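Local structure of uncharacterized protein (Bacteroides ovatus, 4IRT) at residues A[34-39]-A[106-111]; A[191-196]-A[219-224]; A[280-285]-A[345-350]; A[358-363]-A[402-407]. The protein is of unknown function but belongs to the BNR-repeat beta-propeller family and may act as a neuraminidase, releasing sialic acid from glycans. All coordinates share one frame; numbering follows the deposited sequence.

How the contacts relate
From the N terminus, contact 1 comes first: 34-39 meets 106-111, closing a loop of 66 residues between one propeller blade and the loop beyond strand 99-101. Contact 2 is a short closure inside one blade, strand 191-198 with its own turn at 219-224. Contact 3 spans two consecutive blades, strand 278-285 and the turn at 345-350. Contact 4 brings 358-363 against the strand 401-407, where the two chain ends share a sheet. The four closures follow in series, none nesting or crossing. Around the ring contacts 2 and 3 touch through Thr224 and Asn285, and contacts 4 and 1 through Ile403 and Tyr39; contacts 1 and 3 lie on opposite sides of the chain's centre.

Contact 1: residues A[34-39]-A[106-111]; sequences EQYISY and GSLELG
The ring of Tyr36 is sent toward the 106-111 loop by a first torsion that sets CG anti to the carbonyl carbon (chi1 -66°), and its hydroxyl end arrives at Gly106. There Tyr36 OH stands 3.3 Å from Gly106 CA, an approach made against a residue without a side chain, whose phi is positive (71°). The carbonyl of the same glycine lies in the plane of the tyrosine ring at its edge, with Gly106 O 4.0 Å from Tyr36 CE2. Farther along that edge Leu108 comes in with one branch, Leu108 CD2 lying 4.3 Å from Tyr36 CD2, a loose apolar touch. In beta-propeller terms, strand 34-40 is the second strand of a four-stranded blade, and the contact reaches from that blade to the loop that follows strand 99-101, with Tyr36 also packing on Met78 and Ile80 of strand 76-80. No hydrogen bond crosses directly between the segments. Lys50, on the strand beside 34-40, bridges them instead, its NZ being bonded both to Tyr36 OH and to Gly106 O. The loop is shaped locally by an ST turn, in which Ser107 OG accepts from Glu109 N at 3.0 Å with an N-H...O angle of 152°. Beyond the tyrosine, Leu108 and Leu110 pack on Leu48.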
loop_
_atom_site.group_PDB
_atom_site.type_symbol
_atom_site.label_atom_id
_atom_site.label_comp_id
_atom_site.label_asym_id
_atom_site.label_seq_id
_atom_site.Cartn_x
_atom_site.Cartn_y
_atom_site.Cartn_z
ATOM N N GLU A 34 -6.883 16.753 -11.235
ATOM C CA GLU A 34 -8.048 16.226 -10.503
ATOM C C GLU A 34 -7.584 15.149 -9.562
ATOM O O GLU A 34 -6.720 14.360 -9.906
ATOM C CB GLU A 34 -9.065 15.652 -11.466
ATOM C CG GLU A 34 -9.672 16.780 -12.272
ATOM C CD GLU A 34 -10.640 16.367 -13.354
ATOM O OE1 GLU A 34 -10.649 15.208 -13.805
ATOM O OE2 GLU A 34 -11.392 17.260 -13.779
ATOM N N GLN A 35 -8.161 15.113 -8.378
ATOM C CA GLN A 35 -7.843 14.066 -7.422
ATOM C C GLN A 35 -9.094 13.251 -7.136
ATOM O O GLN A 35 -10.187 13.812 -6.970
ATOM C CB GLN A 35 -7.333 14.708 -6.141
ATOM C CG GLN A 35 -6.906 13.754 -5.064
ATOM C CD GLN A 35 -6.391 14.511 -3.871
ATOM O OE1 GLN A 35 -7.142 15.220 -3.197
ATOM N NE2 GLN A 35 -5.119 14.386 -3.609
ATOM N N TYR A 36 -8.902 11.950 -7.079
ATOM C CA TYR A 36 -9.951 10.975 -6.910
ATOM C C TYR A 36 -9.756 10.258 -5.601
ATOM O O TYR A 36 -8.620 10.027 -5.173
ATOM C CB TYR A 36 -9.901 9.934 -8.032
ATOM C CG TYR A 36 -10.207 10.492 -9.392
ATOM C CD1 TYR A 36 -9.214 11.117 -10.164
ATOM C CD2 TYR A 36 -11.492 10.396 -9.921
ATOM C CE1 TYR A 36 -9.510 11.659 -11.403
ATOM C CE2 TYR A 36 -11.782 10.899 -11.168
ATOM C CZ TYR A 36 -10.796 11.519 -11.905
ATOM O OH TYR A 36 -11.120 12.035 -13.141
ATOM N N ILE A 37 -10.874 9.877 -4.984
ATOM C CA ILE A 37 -10.851 9.208 -3.698
ATOM C C ILE A 37 -11.920 8.129 -3.705
ATOM O O ILE A 37 -12.877 8.184 -4.499
ATOM C CB ILE A 37 -11.095 10.228 -2.548
ATOM C CG1 ILE A 37 -10.665 9.651 -1.190
ATOM C CG2 ILE A 37 -12.540 10.711 -2.536
ATOM C CD1 ILE A 37 -10.684 10.705 -0.096
ATOM N N SER A 38 -11.770 7.140 -2.835
ATOM C CA SER A 38 -12.773 6.092 -2.712
ATOM C C SER A 38 -12.821 5.640 -1.266
ATOM O O SER A 38 -11.797 5.618 -0.591
ATOM C CB SER A 38 -12.454 4.880 -3.638
ATOM O OG SER A 38 -11.185 4.305 -3.380
ATOM N N TYR A 39 -14.016 5.273 -0.831
ATOM C CA TYR A 39 -14.243 4.778 0.516
ATOM C C TYR A 39 -15.588 4.131 0.602
ATOM O O TYR A 39 -16.412 4.251 -0.332
ATOM C CB TYR A 39 -14.163 5.894 1.536
ATOM C CG TYR A 39 -15.114 7.030 1.321
ATOM C CD1 TYR A 39 -14.753 8.116 0.532
ATOM C CD2 TYR A 39 -16.355 7.062 1.971
ATOM C CE1 TYR A 39 -15.610 9.201 0.366
ATOM C CE2 TYR A 39 -17.213 8.145 1.809
ATOM C CZ TYR A 39 -16.824 9.190 0.977
ATOM O OH TYR A 39 -17.653 10.270 0.830
ATOM N N GLY A 106 -12.946 10.013 -16.569
ATOM C CA GLY A 106 -13.186 10.878 -15.417
ATOM C C GLY A 106 -14.520 10.716 -14.708
ATOM O O GLY A 106 -14.799 11.410 -13.713
ATOM N N SER A 107 -15.342 9.783 -15.170
ATOM C CA SER A 107 -16.649 9.582 -14.564
ATOM C C SER A 107 -16.579 8.764 -13.263
ATOM O O SER A 107 -15.843 7.770 -13.152
ATOM C CB SER A 107 -17.590 8.892 -15.536
ATOM O OG SER A 107 -18.834 8.614 -14.916
ATOM N N LEU A 108 -17.400 9.176 -12.301
ATOM C CA LEU A 108 -17.526 8.477 -11.029
ATOM C C LEU A 108 -18.521 7.332 -11.129
ATOM O O LEU A 108 -18.598 6.521 -10.227
ATOM C CB LEU A 108 -17.979 9.445 -9.929
ATOM C CG LEU A 108 -17.095 10.634 -9.629
ATOM C CD1 LEU A 108 -17.729 11.452 -8.522
ATOM C CD2 LEU A 108 -15.682 10.210 -9.229
ATOM N N GLU A 109 -19.258 7.256 -12.237
ATOM C CA GLU A 109 -20.190 6.176 -12.465
ATOM C C GLU A 109 -19.459 4.972 -13.039
ATOM O O GLU A 109 -18.635 5.094 -13.955
ATOM C CB GLU A 109 -21.275 6.592 -13.448
ATOM C CG GLU A 109 -22.116 7.774 -13.021
ATOM C CD GLU A 109 -23.260 7.955 -13.994
ATOM O OE1 GLU A 109 -24.110 7.029 -14.130
ATOM O OE2 GLU A 109 -23.269 8.993 -14.670
ATOM N N LEU A 110 -19.795 3.810 -12.485
ATOM C CA LEU A 110 -19.189 2.551 -12.814
ATOM C C LEU A 110 -20.152 1.673 -13.612
ATOM O O LEU A 110 -21.351 1.734 -13.429
ATOM C CB LEU A 110 -18.854 1.820 -11.516
ATOM C CG LEU A 110 -17.855 2.502 -10.579
ATOM C CD1 LEU A 110 -17.710 1.722 -9.278
ATOM C CD2 LEU A 110 -16.528 2.594 -11.321
ATOM N N GLY A 111 -19.617 0.859 -14.499
ATOM C CA GLY A 111 -20.390 -0.208 -15.127
ATOM C C GLY A 111 -20.512 -1.444 -14.242
ATOM O O GLY A 111 -20.262 -1.407 -13.030
#

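Contact 2: residues A[191-196]-A[219-224]; sequences IHLSWV and VTWYKT. With EDO (1,2-ethanediol), chain M.
An Asp box, the S-x-D-x-G-x-T-W turn of sialidase-like propellers, supplies the tryptophan of this contact: Trp221 is its last residue and rests on Ile191 and Leu193 of the blade's second strand. The six-membered end of the indole does the touching. Its outermost carbon, Trp221 CH2, meets the methyl Ile191 CG2 at 3.7 Å, while Trp221 CZ3 lies 3.9 Å from Leu193 CB and reaches the Leu193 CD2 branch at 4.2 Å. Between these two side chains the backbone carbonyl also comes near, Ile191 O standing 3.8 Å from Trp221 CZ3. Ile191 presents this methyl because CG2 is anti to the backbone N, whereas CG1 sits beside that nitrogen (chi1 -56°). The leucine and indole side chains cross at about a right angle. At its other end the indole is tied down, NE1 donating to the carbonyl of Gly218, and it also packs on Ala212 and Ser214 of the intervening strand. An ethanediol, probably from the crystallisation liquor, donates from O1 to Lys223 O at 2.9 Å and is also hydrogen-bonded to Arg213 NE; it takes no part in the indole packing. The turn is braced by Ser214 OG on Thr220 O and by Asp216 OD2 on Thr220 OG1. Such a turn between the third and fourth strands, with its tryptophan tucked against the sheet, is the hallmark of the Asp box.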
loop_
_atom_site.group_PDB
_atom_site.type_symbol
_atom_site.label_atom_id
_atom_site.label_comp_id
_atom_site.label_asym_id
_atom_site.label_seq_id
_atom_site.Cartn_x
_atom_site.Cartn_y
_atom_site.Cartn_z
ATOM N N ILE A 191 9.331 -1.402 -12.016
ATOM C CA ILE A 191 8.479 -2.006 -10.994
ATOM C C ILE A 191 9.383 -2.564 -9.913
ATOM O O ILE A 191 10.215 -3.447 -10.192
ATOM C CB ILE A 191 7.631 -3.168 -11.552
ATOM C CG1 ILE A 191 6.784 -2.720 -12.751
ATOM C CG2 ILE A 191 6.778 -3.770 -10.447
ATOM C CD1 ILE A 191 6.187 -3.875 -13.527
ATOM N N HIS A 192 9.191 -2.080 -8.684
ATOM C CA HIS A 192 9.904 -2.584 -7.534
ATOM C C HIS A 192 9.015 -3.519 -6.750
ATOM O O HIS A 192 7.823 -3.283 -6.635
ATOM C CB HIS A 192 10.351 -1.421 -6.626
ATOM C CG HIS A 192 11.261 -0.449 -7.306
ATOM N ND1 HIS A 192 12.626 -0.537 -7.211
ATOM C CD2 HIS A 192 11.007 0.603 -8.124
ATOM C CE1 HIS A 192 13.184 0.417 -7.936
ATOM N NE2 HIS A 192 12.222 1.136 -8.488
ATOM N N LEU A 193 9.612 -4.553 -6.172
ATOM C CA LEU A 193 8.888 -5.546 -5.375
ATOM C C LEU A 193 9.713 -5.964 -4.176
ATOM O O LEU A 193 10.872 -6.345 -4.323
ATOM C CB LEU A 193 8.637 -6.783 -6.253
ATOM C CG LEU A 193 8.138 -8.071 -5.598
ATOM C CD1 LEU A 193 6.746 -7.920 -5.045
ATOM C CD2 LEU A 193 8.168 -9.186 -6.630
ATOM N N SER A 194 9.116 -5.915 -2.990
ATOM C CA SER A 194 9.742 -6.470 -1.770
ATOM C C SER A 194 8.710 -7.280 -0.991
ATOM O O SER A 194 7.474 -7.115 -1.174
ATOM C CB SER A 194 10.347 -5.383 -0.889
ATOM O OG SER A 194 9.398 -4.403 -0.552
ATOM N N TRP A 195 9.209 -8.161 -0.121
ATOM C CA TRP A 195 8.346 -9.062 0.630
ATOM C C TRP A 195 9.039 -9.643 1.831
ATOM O O TRP A 195 10.252 -9.594 1.915
ATOM C CB TRP A 195 7.814 -10.191 -0.263
ATOM C CG TRP A 195 8.784 -11.205 -0.738
ATOM C CD1 TRP A 195 9.003 -12.465 -0.178
ATOM C CD2 TRP A 195 9.614 -11.142 -1.910
ATOM N NE1 TRP A 195 9.926 -13.151 -0.924
ATOM C CE2 TRP A 195 10.317 -12.375 -1.990
ATOM C CE3 TRP A 195 9.875 -10.153 -2.869
ATOM C CZ2 TRP A 195 11.270 -12.630 -2.978
ATOM C CZ3 TRP A 195 10.824 -10.423 -3.894
ATOM C CH2 TRP A 195 11.495 -11.648 -3.934
ATOM N N VAL A 196 8.239 -10.191 2.735
ATOM C CA VAL A 196 8.718 -11.005 3.851
ATOM C C VAL A 196 8.156 -12.399 3.635
ATOM O O VAL A 196 7.110 -12.585 2.974
ATOM C CB VAL A 196 8.252 -10.465 5.233
ATOM C CG1 VAL A 196 8.627 -8.977 5.367
ATOM C CG2 VAL A 196 6.763 -10.692 5.446
ATOM N N VAL A 219 8.044 -8.694 -17.152
ATOM C CA VAL A 219 8.395 -9.924 -17.873
ATOM C C VAL A 219 9.637 -10.587 -17.248
ATOM O O VAL A 219 9.651 -11.808 -16.952
ATOM C CB VAL A 219 8.591 -9.637 -19.394
ATOM C CG1 VAL A 219 9.021 -10.896 -20.164
ATOM C CG2 VAL A 219 7.307 -9.050 -20.006
ATOM N N THR A 220 10.681 -9.801 -17.034
ATOM C CA THR A 220 11.909 -10.299 -16.402
ATOM C C THR A 220 12.269 -9.471 -15.181
ATOM O O THR A 220 11.916 -8.287 -15.089
ATOM C CB THR A 220 13.100 -10.315 -17.366
ATOM O OG1 THR A 220 13.427 -8.983 -17.790
ATOM C CG2 THR A 220 12.800 -11.182 -18.590
ATOM N N TRP A 221 13.003 -10.098 -14.266
ATOM C CA TRP A 221 13.234 -9.558 -12.929
ATOM C C TRP A 221 14.712 -9.637 -12.569
ATOM O O TRP A 221 15.369 -10.607 -12.931
ATOM C CB TRP A 221 12.380 -10.329 -11.909
ATOM C CG TRP A 221 10.928 -10.007 -12.094
ATOM C CD1 TRP A 221 10.054 -10.601 -12.984
ATOM C CD2 TRP A 221 10.199 -8.965 -11.449
ATOM N NE1 TRP A 221 8.824 -9.983 -12.927
ATOM C CE2 TRP A 221 8.873 -8.993 -11.976
ATOM C CE3 TRP A 221 10.521 -8.016 -10.457
ATOM C CZ2 TRP A 221 7.885 -8.117 -11.550
ATOM C CZ3 TRP A 221 9.532 -7.155 -10.020
ATOM C CH2 TRP A 221 8.216 -7.223 -10.557
ATOM N N TYR A 222 15.208 -8.601 -11.881
ATOM C CA TYR A 222 16.633 -8.420 -11.548
ATOM C C TYR A 222 16.888 -8.195 -10.068
ATOM O O TYR A 222 16.027 -7.715 -9.345
ATOM C CB TYR A 222 17.211 -7.244 -12.346
ATOM C CG TYR A 222 17.424 -7.615 -13.811
ATOM C CD1 TYR A 222 16.366 -7.602 -14.714
ATOM C CD2 TYR A 222 18.679 -8.020 -14.275
ATOM C CE1 TYR A 222 16.550 -7.967 -16.040
ATOM C CE2 TYR A 222 18.880 -8.361 -15.608
ATOM C CZ TYR A 222 17.809 -8.343 -16.487
ATOM O OH TYR A 222 17.983 -8.731 -17.803
ATOM N N LYS A 223 18.102 -8.525 -9.647
ATOM C CA LYS A 223 18.610 -8.127 -8.350
ATOM C C LYS A 223 19.299 -6.778 -8.513
ATOM O O LYS A 223 19.651 -6.388 -9.629
ATOM C CB LYS A 223 19.610 -9.161 -7.839
ATOM C CG LYS A 223 19.033 -10.569 -7.693
ATOM C CD LYS A 223 19.985 -11.473 -6.917
ATOM C CE LYS A 223 19.414 -12.868 -6.729
ATOM N NZ LYS A 223 20.155 -13.722 -5.750
ATOM N N THR A 224 19.502 -6.087 -7.398
ATOM C CA THR A 224 20.215 -4.804 -7.398
ATOM C C THR A 224 21.634 -4.941 -7.951
ATOM O O THR A 224 22.188 -3.995 -8.550
ATOM C CB THR A 224 20.367 -4.209 -5.985
ATOM O OG1 THR A 224 21.068 -5.139 -5.157
ATOM C CG2 THR A 224 19.009 -3.830 -5.370
HETATM C C1 EDO M . 19.986 -4.326 -12.061
HETATM O O1 EDO M . 18.730 -4.272 -11.352
HETATM C C2 EDO M . 20.437 -2.969 -12.598
HETATM O O2 EDO M . 20.584 -2.048 -11.511
#

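Contact 3: residues A[280-285]-A[345-350]; sequences YRIVWN and TDVGTS
Val347 sets both its methyls on the indole of Trp284. Val347 CG2 lies over the six-membered ring in a CH-pi contact, 3.7 Å from the Trp284 ring centroid and only 9° off the ring normal. The second branch, Val347 CG1, is over the same face nearer the fused bond, 3.7 Å from Trp284 CE2. This straddling follows from chi1 of 63°, which turns CG2 anti to the backbone N and leaves CG1 between N and the carbonyl carbon. CG2 is shared, since Ile282 CG2 approaches it to 4.0 Å with the two side chains at about a right angle. Next along the turn, Gly348 CA comes 3.9 Å from Trp284 CZ2. In the beta-propeller, strand 278-285 belongs to one blade and the turn joins the third and fourth strands of the next, so the valine is wedged at the seam between blades. A serine in place of Trp284 would probably leave both Val347 methyls without their aromatic floor and open a gap under the turn. The turn that presents the valine is closed on itself: Asp346 O accepts from both Thr349 N and Ser350 N, and Ser350 OG receives Asp346 N at 2.9 Å. Thr349 OG1 donates to the anti lone pair of Asp346 OD2. His291 of the neighbouring strand 290-294 stacks on Trp284, and Val326 of strand 325-330, in the next blade, touches both Ile282 and Val347.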
loop_
_atom_site.group_PDB
_atom_site.type_symbol
_atom_site.label_atom_id
_atom_site.label_comp_id
_atom_site.label_asym_id
_atom_site.label_seq_id
_atom_site.Cartn_x
_atom_site.Cartn_y
_atom_site.Cartn_z
ATOM N N TYR A 280 10.145 1.339 14.398
ATOM C CA TYR A 280 10.058 1.671 12.996
ATOM C C TYR A 280 11.438 1.704 12.319
ATOM O O TYR A 280 12.446 2.109 12.919
ATOM C CB TYR A 280 9.357 3.001 12.811
ATOM C CG TYR A 280 7.864 2.998 12.982
ATOM C CD1 TYR A 280 7.031 2.413 12.019
ATOM C CD2 TYR A 280 7.250 3.613 14.101
ATOM C CE1 TYR A 280 5.662 2.451 12.131
ATOM C CE2 TYR A 280 5.847 3.624 14.227
ATOM C CZ TYR A 280 5.080 3.062 13.243
ATOM O OH TYR A 280 3.698 3.077 13.264
ATOM N N ARG A 281 11.475 1.223 11.078
ATOM C CA ARG A 281 12.682 1.051 10.305
ATOM C C ARG A 281 12.507 1.526 8.886
ATOM O O ARG A 281 11.415 1.467 8.341
ATOM C CB ARG A 281 13.006 -0.445 10.199
ATOM C CG ARG A 281 12.958 -1.160 11.528
ATOM C CD ARG A 281 14.151 -0.856 12.419
ATOM N NE ARG A 281 14.011 -1.527 13.721
ATOM C CZ ARG A 281 15.016 -1.866 14.531
ATOM N NH1 ARG A 281 16.250 -1.555 14.196
ATOM N NH2 ARG A 281 14.780 -2.489 15.689
ATOM N N ILE A 282 13.618 1.910 8.268
ATOM C CA ILE A 282 13.706 2.023 6.823
ATOM C C ILE A 282 14.882 1.179 6.303
ATOM O O ILE A 282 15.946 1.133 6.926
ATOM C CB ILE A 282 13.790 3.517 6.391
ATOM C CG1 ILE A 282 13.539 3.660 4.895
ATOM C CG2 ILE A 282 15.120 4.151 6.797
ATOM C CD1 ILE A 282 13.169 5.063 4.473
ATOM N N VAL A 283 14.671 0.517 5.166
ATOM C CA VAL A 283 15.690 -0.293 4.498
ATOM C C VAL A 283 15.753 0.220 3.065
ATOM O O VAL A 283 14.730 0.326 2.405
ATOM C CB VAL A 283 15.287 -1.769 4.528
ATOM C CG1 VAL A 283 16.194 -2.660 3.690
ATOM C CG2 VAL A 283 15.162 -2.267 5.953
ATOM N N TRP A 284 16.943 0.499 2.561
ATOM C CA TRP A 284 17.085 1.012 1.209
ATOM C C TRP A 284 18.410 0.606 0.591
ATOM O O TRP A 284 19.346 0.206 1.307
ATOM C CB TRP A 284 16.948 2.542 1.195
ATOM C CG TRP A 284 18.189 3.310 1.660
ATOM C CD1 TRP A 284 19.131 3.929 0.862
ATOM C CD2 TRP A 284 18.610 3.535 3.014
ATOM N NE1 TRP A 284 20.105 4.510 1.648
ATOM C CE2 TRP A 284 19.826 4.268 2.961
ATOM C CE3 TRP A 284 18.104 3.160 4.271
ATOM C CZ2 TRP A 284 20.499 4.662 4.095
ATOM C CZ3 TRP A 284 18.778 3.568 5.395
ATOM C CH2 TRP A 284 19.989 4.301 5.292
ATOM N N ASN A 285 18.461 0.688 -0.731
ATOM C CA ASN A 285 19.638 0.308 -1.499
ATOM C C ASN A 285 20.091 1.513 -2.292
ATOM O O ASN A 285 19.258 2.175 -2.897
ATOM C CB ASN A 285 19.308 -0.833 -2.454
ATOM C CG ASN A 285 20.535 -1.355 -3.187
ATOM O OD1 ASN A 285 20.922 -0.823 -4.228
ATOM N ND2 ASN A 285 21.168 -2.376 -2.617
ATOM N N THR A 345 16.611 14.716 6.648
ATOM C CA THR A 345 17.144 15.424 5.491
ATOM C C THR A 345 17.974 14.489 4.592
ATOM O O THR A 345 17.938 14.585 3.355
ATOM C CB THR A 345 17.993 16.606 5.965
ATOM O OG1 THR A 345 17.128 17.510 6.647
ATOM C CG2 THR A 345 18.632 17.339 4.800
ATOM N N ASP A 346 18.723 13.624 5.257
ATOM C CA ASP A 346 19.580 12.625 4.629
ATOM C C ASP A 346 19.369 11.324 5.381
ATOM O O ASP A 346 19.679 11.203 6.578
ATOM C CB ASP A 346 21.073 13.013 4.701
ATOM C CG ASP A 346 21.958 12.058 3.902
ATOM O OD1 ASP A 346 21.675 11.822 2.707
ATOM O OD2 ASP A 346 22.901 11.534 4.482
ATOM N N VAL A 347 18.822 10.356 4.666
ATOM C CA VAL A 347 18.427 9.073 5.250
ATOM C C VAL A 347 19.570 8.353 5.982
ATOM O O VAL A 347 19.386 7.811 7.084
ATOM C CB VAL A 347 17.765 8.187 4.160
ATOM C CG1 VAL A 347 18.730 7.848 3.031
ATOM C CG2 VAL A 347 17.163 6.926 4.774
ATOM N N GLY A 348 20.753 8.430 5.390
ATOM C CA GLY A 348 21.941 7.765 5.909
ATOM C C GLY A 348 22.432 8.340 7.231
ATOM O O GLY A 348 22.830 7.579 8.101
ATOM N N THR A 349 22.376 9.674 7.409
ATOM C CA THR A 349 23.039 10.311 8.567
ATOM C C THR A 349 22.210 11.208 9.480
ATOM O O THR A 349 22.610 11.421 10.622
ATOM C CB THR A 349 24.255 11.149 8.132
ATOM O OG1 THR A 349 23.841 12.187 7.230
ATOM C CG2 THR A 349 25.287 10.251 7.465
ATOM N N SER A 350 21.079 11.727 9.017
ATOM C CA SER A 350 20.304 12.630 9.851
ATOM C C SER A 350 19.647 11.953 11.036
ATOM O O SER A 350 19.216 10.802 10.978
ATOM C CB SER A 350 19.178 13.290 9.046
ATOM O OG SER A 350 19.676 14.047 7.974
#

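Contact 4: residues A[358-363]-A[402-407]; sequences TDFSVD and MIYVLE
In the sheet where the N-terminal strand 5-12 pairs with the C-terminal strand 401-407, the ring closure familiar from beta-propellers, Leu406 and Tyr404 receive Thr358 and Phe360 of a preceding loop. Thr358 CG2 touches the Leu406 CD1 branch at 3.9 Å. Beside it Phe360 CZ comes 4.1 Å from Tyr404 CE1, the two side chains crossing obliquely. Thr358 organises the loop as well: its CB lies over the centre of the Phe360 ring, 3.9 Å above the plane, and Thr358 OG1 donates to Phe360 O at 2.9 Å, in the carbonyl plane. A glycine in place of Thr358 would probably leave Leu406 without its methyl partner and the Phe360 ring freer to swing. One face of the Tyr404 ring carries Met402 CG, of a selenomethionine. Thr358 OG1 also accepts from Val339 N, tying the loop to the preceding blade, while Ile403 and Val405 of the receiving strand pack on strand 34-40.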
loop_
_atom_site.group_PDB
_atom_site.type_symbol
_atom_site.label_atom_id
_atom_site.label_comp_id
_atom_site.label_asym_id
_atom_site.label_seq_id
_atom_site.Cartn_x
_atom_site.Cartn_y
_atom_site.Cartn_z
ATOM N N THR A 358 -1.863 15.605 12.919
ATOM C CA THR A 358 -3.183 15.883 13.459
ATOM C C THR A 358 -3.076 16.115 14.958
ATOM O O THR A 358 -2.167 15.616 15.615
ATOM C CB THR A 358 -4.196 14.740 13.218
ATOM O OG1 THR A 358 -3.756 13.511 13.820
ATOM C CG2 THR A 358 -4.465 14.532 11.711
ATOM N N ASP A 359 -4.009 16.886 15.494
ATOM C CA ASP A 359 -4.043 17.106 16.935
ATOM C C ASP A 359 -4.986 16.115 17.608
ATOM O O ASP A 359 -5.097 16.105 18.828
ATOM C CB ASP A 359 -4.398 18.566 17.277
ATOM C CG ASP A 359 -5.806 18.969 16.854
ATOM O OD1 ASP A 359 -6.664 18.095 16.622
ATOM O OD2 ASP A 359 -6.057 20.195 16.773
ATOM N N PHE A 360 -5.655 15.297 16.804
ATOM C CA PHE A 360 -6.617 14.290 17.282
ATOM C C PHE A 360 -6.178 12.868 16.936
ATOM O O PHE A 360 -5.447 12.647 15.974
ATOM C CB PHE A 360 -8.045 14.541 16.705
ATOM C CG PHE A 360 -8.108 14.576 15.209
ATOM C CD1 PHE A 360 -8.285 13.429 14.464
ATOM C CD2 PHE A 360 -7.963 15.794 14.527
ATOM C CE1 PHE A 360 -8.345 13.467 13.074
ATOM C CE2 PHE A 360 -8.014 15.847 13.133
ATOM C CZ PHE A 360 -8.203 14.671 12.403
ATOM N N SER A 361 -6.675 11.915 17.714
ATOM C CA SER A 361 -6.427 10.480 17.491
ATOM C C SER A 361 -7.213 9.969 16.311
ATOM O O SER A 361 -8.398 10.271 16.174
ATOM C CB SER A 361 -6.870 9.669 18.711
ATOM O OG SER A 361 -6.906 8.297 18.409
ATOM N N VAL A 362 -6.565 9.183 15.479
ATOM C CA VAL A 362 -7.216 8.454 14.393
ATOM C C VAL A 362 -7.271 6.952 14.678
ATOM O O VAL A 362 -7.632 6.163 13.799
ATOM C CB VAL A 362 -6.538 8.727 13.027
ATOM C CG1 VAL A 362 -6.907 10.108 12.515
ATOM C CG2 VAL A 362 -5.013 8.563 13.100
ATOM N N ASP A 363 -6.917 6.590 15.920
ATOM C CA ASP A 363 -6.969 5.236 16.464
ATOM C C ASP A 363 -6.366 4.143 15.553
ATOM O O ASP A 363 -5.147 4.057 15.439
ATOM C CB ASP A 363 -8.395 4.909 16.914
ATOM C CG ASP A 363 -8.486 3.621 17.721
ATOM O OD1 ASP A 363 -7.490 3.185 18.329
ATOM O OD2 ASP A 363 -9.560 3.044 17.776
HETATM N N MSE A 402 -15.396 11.707 9.914
HETATM C CA MSE A 402 -15.058 12.467 8.699
HETATM C C MSE A 402 -13.810 11.940 8.068
HETATM O O MSE A 402 -12.835 11.679 8.753
HETATM C CB MSE A 402 -14.860 13.919 9.113
HETATM C CG MSE A 402 -14.458 14.845 7.988
HETATM SE SE MSE A 402 -15.809 14.981 6.614
HETATM C CE MSE A 402 -17.136 15.946 7.684
ATOM N N ILE A 403 -13.849 11.781 6.745
ATOM C CA ILE A 403 -12.656 11.504 5.931
ATOM C C ILE A 403 -12.115 12.847 5.447
ATOM O O ILE A 403 -12.881 13.750 5.027
ATOM C CB ILE A 403 -12.975 10.608 4.738
ATOM C CG1 ILE A 403 -13.377 9.205 5.231
ATOM C CG2 ILE A 403 -11.793 10.497 3.803
ATOM C CD1 ILE A 403 -14.156 8.424 4.185
ATOM N N TYR A 404 -10.809 12.998 5.576
ATOM C CA TYR A 404 -10.103 14.187 5.067
ATOM C C TYR A 404 -9.027 13.818 4.085
ATOM O O TYR A 404 -8.457 12.708 4.150
ATOM C CB TYR A 404 -9.374 14.887 6.198
ATOM C CG TYR A 404 -10.215 15.248 7.396
ATOM C CD1 TYR A 404 -10.387 14.356 8.441
ATOM C CD2 TYR A 404 -10.802 16.501 7.498
ATOM C CE1 TYR A 404 -11.157 14.700 9.552
ATOM C CE2 TYR A 404 -11.557 16.868 8.601
ATOM C CZ TYR A 404 -11.721 15.960 9.630
ATOM O OH TYR A 404 -12.483 16.313 10.710
ATOM N N VAL A 405 -8.674 14.762 3.217
ATOM C CA VAL A 405 -7.356 14.709 2.621
ATOM C C VAL A 405 -6.476 15.675 3.412
ATOM O O VAL A 405 -6.777 16.882 3.516
ATOM C CB VAL A 405 -7.387 15.053 1.120
ATOM C CG1 VAL A 405 -5.971 15.142 0.574
ATOM C CG2 VAL A 405 -8.209 14.030 0.367
ATOM N N LEU A 406 -5.412 15.140 3.987
ATOM C CA LEU A 406 -4.466 15.949 4.700
ATOM C C LEU A 406 -3.373 16.369 3.728
ATOM O O LEU A 406 -2.601 15.525 3.193
ATOM C CB LEU A 406 -3.917 15.178 5.901
ATOM C CG LEU A 406 -3.173 15.992 6.973
ATOM C CD1 LEU A 406 -2.929 15.137 8.207
ATOM C CD2 LEU A 406 -1.842 16.496 6.453
ATOM N N GLU A 407 -3.337 17.671 3.474
ATOM C CA GLU A 407 -2.373 18.270 2.558
ATOM C C GLU A 407 -1.178 18.693 3.406
ATOM O O GLU A 407 -1.242 19.655 4.166
ATOM C CB GLU A 407 -3.007 19.468 1.847
ATOM C CG GLU A 407 -4.290 19.125 1.099
ATOM C CD GLU A 407 -4.876 20.288 0.299
ATOM O OE1 GLU A 407 -4.755 21.463 0.736
ATOM O OE2 GLU A 407 -5.459 20.019 -0.772
#